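Long-range contacts in DNA ligase D 3'-phosphoesterase domain-containing protein (Methanocella paludicola, PDB 5DMP), which probably trims 3' ends of DNA as a metal-dependent phosphoesterase of archaeal non-homologous end-joining repair: residues W77-Y82 with S155-R160; A120-G125 with L133-K138. One frame throughout, in Å; residues are numbered along the deposited sequence.

Interaction 1: W77-Y82 with S155-R160. With EDO (1,2-ethanediol), chain C.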
# COMPACT_ATOMS: atom_id res chain seq x y z
N TRP A 77 -2.10 8.54 3.85
CA TRP A 77 -2.61 7.79 4.97
C TRP A 77 -1.50 7.10 5.78
O TRP A 77 -1.61 6.98 6.99
CB TRP A 77 -3.75 6.83 4.46
CG TRP A 77 -4.43 6.03 5.58
CD1 TRP A 77 -5.58 6.36 6.28
CD2 TRP A 77 -3.99 4.73 6.09
NE1 TRP A 77 -5.89 5.31 7.18
CE2 TRP A 77 -4.92 4.35 7.11
CE3 TRP A 77 -2.90 3.89 5.81
CZ2 TRP A 77 -4.78 3.13 7.83
CZ3 TRP A 77 -2.76 2.66 6.51
CH2 TRP A 77 -3.72 2.31 7.53
N ASP A 78 -0.41 6.62 5.12
CA ASP A 78 0.73 6.14 5.85
C ASP A 78 1.92 6.31 4.92
O ASP A 78 1.74 6.37 3.69
CB ASP A 78 0.63 4.62 6.18
CG ASP A 78 1.64 4.18 7.21
OD1 ASP A 78 2.24 5.06 7.91
OD2 ASP A 78 1.92 2.94 7.42
N ILE A 79 3.10 6.49 5.47
CA ILE A 79 4.28 6.68 4.61
C ILE A 79 5.52 6.21 5.41
O ILE A 79 5.54 6.17 6.67
CB ILE A 79 4.41 8.17 4.15
CG1 ILE A 79 5.39 8.28 2.96
CG2 ILE A 79 4.86 9.02 5.38
CD1 ILE A 79 5.26 9.62 2.21
N GLY A 80 6.54 5.78 4.70
CA GLY A 80 7.79 5.39 5.34
C GLY A 80 8.63 4.75 4.24
O GLY A 80 8.69 5.22 3.11
N THR A 81 9.29 3.67 4.60
CA THR A 81 10.17 2.96 3.69
C THR A 81 9.86 1.48 3.83
O THR A 81 8.92 1.11 4.59
CB THR A 81 11.68 3.21 4.08
OG1 THR A 81 11.92 2.80 5.43
CG2 THR A 81 12.05 4.73 3.97
N TYR A 82 10.56 0.61 3.10
CA TYR A 82 10.36 -0.83 3.29
C TYR A 82 11.66 -1.54 3.03
O TYR A 82 12.57 -0.96 2.43
CB TYR A 82 9.25 -1.33 2.31
CG TYR A 82 9.67 -1.35 0.85
CD1 TYR A 82 10.24 -2.50 0.30
CD2 TYR A 82 9.45 -0.22 0.02
CE1 TYR A 82 10.60 -2.55 -1.04
CE2 TYR A 82 9.84 -0.25 -1.33
CZ TYR A 82 10.40 -1.38 -1.84
OH TYR A 82 10.75 -1.39 -3.15
N SER A 155 -4.67 11.80 8.23
CA SER A 155 -3.39 11.99 7.49
C SER A 155 -2.19 11.83 8.39
O SER A 155 -2.09 12.46 9.46
CB SER A 155 -3.37 13.37 6.78
OG SER A 155 -2.08 13.68 6.37
N VAL A 156 -1.25 11.02 7.92
CA VAL A 156 0.05 10.85 8.59
C VAL A 156 0.87 12.13 8.39
O VAL A 156 1.77 12.43 9.20
CB VAL A 156 0.73 9.55 8.06
CG1 VAL A 156 1.36 9.72 6.69
CG2 VAL A 156 1.71 9.01 9.03
N LEU A 157 0.59 12.88 7.35
CA LEU A 157 1.40 14.12 7.09
C LEU A 157 0.90 15.34 7.88
O LEU A 157 1.70 16.17 8.35
CB LEU A 157 1.38 14.52 5.59
CG LEU A 157 2.23 13.51 4.74
CD1 LEU A 157 2.30 14.03 3.31
CD2 LEU A 157 3.62 13.28 5.26
N THR A 158 -0.42 15.47 7.99
CA THR A 158 -0.98 16.70 8.56
C THR A 158 -1.93 16.46 9.73
O THR A 158 -2.38 17.43 10.38
CB THR A 158 -1.77 17.48 7.51
OG1 THR A 158 -2.86 16.67 7.03
CG2 THR A 158 -0.91 17.88 6.33
N GLY A 159 -2.31 15.22 9.97
CA GLY A 159 -3.32 14.89 10.98
C GLY A 159 -4.75 15.23 10.56
O GLY A 159 -5.68 14.95 11.31
N ARG A 160 -4.94 15.80 9.35
CA ARG A 160 -6.29 16.14 8.84
C ARG A 160 -7.18 14.95 8.58
O ARG A 160 -6.70 13.86 8.16
CB ARG A 160 -6.24 17.00 7.56
CG ARG A 160 -5.78 18.45 7.87
CD ARG A 160 -5.67 19.30 6.61
NE ARG A 160 -4.70 18.74 5.64
CZ ARG A 160 -4.54 19.20 4.40
NH1 ARG A 160 -5.24 20.29 3.94
NH2 ARG A 160 -3.67 18.58 3.62
C1 EDO C . -2.37 9.41 11.99
O1 EDO C . -0.93 9.36 12.09
C2 EDO C . -2.82 10.84 12.26
O2 EDO C . -1.63 11.63 12.28
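A classic beta bulge in strand 72-84, where Trp77 and Asp78 both face Ile8 of strand 5-12, meets the loop between helices 148-151 and 162-167 through the side chain of Val156. The CB of Val156 sits 3.6 Å from Trp77 O, a carbonyl that Lys114 NZ also holds by a hydrogen bond. With chi1 at 77°, CG1 of Val156 lies between its own backbone N and carbonyl carbon, and from there it packs 3.7 Å from Asp78 CA. The same methyl is 3.8 Å from Ile79 CG2, the two side chains crossing at about a right angle. Leu157 CD2 reaches the edge of this apolar patch, 4.4 Å from Ile79 CG2. Asp78 turns its carboxylate to other partners: OD2 bonds Tyr6 OH and Leu115 N, while OD1 takes the N-H of Lys113.

No hydrogen bond joins the two segments; bonds inside the loop help to shape it, and Glu61 joins in from outside, binding Ser155 OG and Thr158 OG1 and pairing with Arg160 NH2. Ser155 OG accepts from Thr158 N at 2.9 Å, and Arg160 NE points at Thr158 OG1 (3.1 Å) with that oxygen close to the guanidinium plane. A 1,2-ethanediol bonds Ser155 O through its O2. The loop combines an ST motif at Ser155, whose carbonyl also accepts from Gly159 N (2.8 Å), with an ST turn at Thr158.

Interaction 2: A120-G125 with L133-K138; sequences ALIRTG and LFFKMK
Ala120 O accepts the N-H of Phe135 at 2.9 Å and also receives a CA-H...O contact from Phe134 CA at 3.3 Å, so two neighbouring residues of one strand converge on a single carbonyl. This is the paired part of an antiparallel beta hairpin, strands 118-123 and 132-136, whose short segments run at 157° to each other. Ala120 with Phe135 and Ile122 with Leu133 are hydrogen-bonded pairs, flanking the non-hydrogen-bonded pair Leu121 with Phe134. The bond from Ala120 N to Phe135 O is nearly straight, 176° at the hydrogen. Leu133 O repeats the double grip, taking the N-H of Ile122 and a CA-H...O contact from Leu121.

Leu121 and Phe134 point to the face of the sheet that packs on Leu20 and Ala47. There Leu121 CD2 lies 3.8 Å from Phe134 CB, while the Phe134 ring presents its edge to Ala120 O.

The other face carries Ala120, Ile122, Leu133 and Phe135. Phe135 CG stands between its backbone N and carbonyl carbon (chi1 54°), a rotation that starts the side chain back over the hairpin. The ring then lies over Ala120, whose CB makes a CH-pi contact with one face, 4.0 Å from the centroid and displaced toward the rim. Ile122 CG1 approaches CE2 of this ring obliquely, and Lys44 adds a cation-pi contact. Met137 CG closes on the same alanine methyl. Near the turn, Thr124 OG1 bonds Gly131 O and Ile127 N, and Thr124 CG2 rests 3.9 Å from Leu133 CG, the two side chains crossing at about a right angle.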
# COMPACT_ATOMS: atom_id res chain seq x y z
N ALA A 120 2.85 -9.38 2.42
CA ALA A 120 3.04 -10.06 1.10
C ALA A 120 2.07 -9.48 0.06
O ALA A 120 0.88 -9.16 0.34
CB ALA A 120 2.82 -11.56 1.21
N LEU A 121 2.54 -9.45 -1.19
CA LEU A 121 1.72 -9.09 -2.36
C LEU A 121 1.92 -10.25 -3.36
O LEU A 121 3.05 -10.48 -3.75
CB LEU A 121 2.27 -7.81 -3.04
CG LEU A 121 1.65 -6.54 -2.50
CD1 LEU A 121 2.57 -5.40 -3.00
CD2 LEU A 121 0.21 -6.36 -2.99
N ILE A 122 0.84 -10.96 -3.67
CA ILE A 122 0.99 -12.21 -4.49
C ILE A 122 0.16 -12.07 -5.75
O ILE A 122 -1.07 -11.89 -5.65
CB ILE A 122 0.44 -13.46 -3.70
CG1 ILE A 122 1.25 -13.62 -2.38
CG2 ILE A 122 0.56 -14.77 -4.57
CD1 ILE A 122 2.73 -13.83 -2.61
N ARG A 123 0.80 -12.24 -6.94
CA ARG A 123 0.02 -12.01 -8.17
C ARG A 123 -0.88 -13.22 -8.44
O ARG A 123 -0.49 -14.35 -8.15
CB ARG A 123 0.92 -11.76 -9.37
CG ARG A 123 0.07 -11.49 -10.59
CD ARG A 123 0.96 -10.96 -11.69
NE ARG A 123 1.97 -11.94 -11.97
CZ ARG A 123 3.24 -11.62 -12.18
NH1 ARG A 123 3.65 -10.35 -12.07
NH2 ARG A 123 4.11 -12.59 -12.44
N THR A 124 -2.11 -12.99 -8.93
CA THR A 124 -3.00 -14.10 -9.30
C THR A 124 -3.22 -14.14 -10.84
O THR A 124 -3.03 -13.14 -11.52
CB THR A 124 -4.36 -14.04 -8.60
OG1 THR A 124 -5.27 -13.24 -9.36
CG2 THR A 124 -4.25 -13.49 -7.15
N GLY A 125 -3.67 -15.27 -11.39
CA GLY A 125 -3.88 -15.36 -12.85
C GLY A 125 -5.31 -15.03 -13.27
O GLY A 125 -5.58 -14.66 -14.44
N LEU A 133 -3.13 -10.53 -4.30
CA LEU A 133 -3.62 -10.68 -2.94
C LEU A 133 -2.61 -9.86 -2.10
O LEU A 133 -1.41 -9.94 -2.35
CB LEU A 133 -3.42 -12.13 -2.51
CG LEU A 133 -4.25 -13.17 -3.30
CD1 LEU A 133 -3.90 -14.55 -2.74
CD2 LEU A 133 -5.70 -12.77 -3.15
N PHE A 134 -3.10 -9.10 -1.11
CA PHE A 134 -2.24 -8.31 -0.26
C PHE A 134 -2.56 -8.75 1.18
O PHE A 134 -3.72 -8.66 1.60
CB PHE A 134 -2.62 -6.82 -0.44
CG PHE A 134 -1.96 -5.86 0.54
CD1 PHE A 134 -0.59 -5.90 0.81
CD2 PHE A 134 -2.72 -4.83 1.09
CE1 PHE A 134 0.01 -4.97 1.66
CE2 PHE A 134 -2.15 -3.88 1.93
CZ PHE A 134 -0.76 -3.95 2.23
N PHE A 135 -1.58 -9.23 1.91
CA PHE A 135 -1.91 -9.65 3.30
C PHE A 135 -0.72 -9.48 4.24
O PHE A 135 0.45 -9.58 3.87
CB PHE A 135 -2.51 -11.12 3.32
CG PHE A 135 -1.64 -12.11 2.67
CD1 PHE A 135 -0.66 -12.80 3.41
CD2 PHE A 135 -1.77 -12.39 1.27
CE1 PHE A 135 0.17 -13.75 2.80
CE2 PHE A 135 -0.94 -13.33 0.68
CZ PHE A 135 0.03 -14.02 1.41
N LYS A 136 -1.09 -9.29 5.51
CA LYS A 136 -0.09 -9.38 6.59
C LYS A 136 0.48 -10.78 6.62
O LYS A 136 -0.25 -11.79 6.52
CB LYS A 136 -0.79 -9.06 7.92
CG LYS A 136 0.11 -9.26 9.20
CD LYS A 136 1.16 -8.11 9.35
CE LYS A 136 2.31 -8.58 10.30
NZ LYS A 136 3.25 -9.60 9.71
N MET A 137 1.80 -10.89 6.74
CA MET A 137 2.41 -12.22 6.79
C MET A 137 2.25 -12.81 8.22
O MET A 137 2.16 -12.10 9.21
CB MET A 137 3.87 -12.22 6.36
CG MET A 137 3.97 -11.99 4.82
SD MET A 137 5.67 -11.67 4.31
CE MET A 137 6.33 -13.36 4.44
N LYS A 138 2.14 -14.13 8.26
CA LYS A 138 1.82 -14.81 9.51
C LYS A 138 3.02 -14.68 10.48
O LYS A 138 4.18 -14.86 10.11
CB LYS A 138 1.54 -16.28 9.19
CG LYS A 138 1.40 -17.16 10.45
CD LYS A 138 0.91 -18.55 10.05
CE LYS A 138 0.48 -19.36 11.29
NZ LYS A 138 -0.32 -20.54 10.86

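Interactions 1 and 2 lie on opposite sides of the chain's centre, their own centres about 22 Å apart and their nearest atoms about 8 Å apart, without touching. Both reach the same antiparallel sheet. Strand 72-84 pairs with 105-111, which pairs with 118-123, and that strand forms the hairpin with 132-136. Along the chain the hairpin is nested inside the span closed by interaction 1. Interaction 2 is a local pairing within the sheet, whereas interaction 1 brings the loop between helices 148-151 and 162-167 back onto an earlier strand. The bound vanadate is about 11 Å from the side chain of Trp77, so interaction 1 lies outside that ligand's immediate pocket.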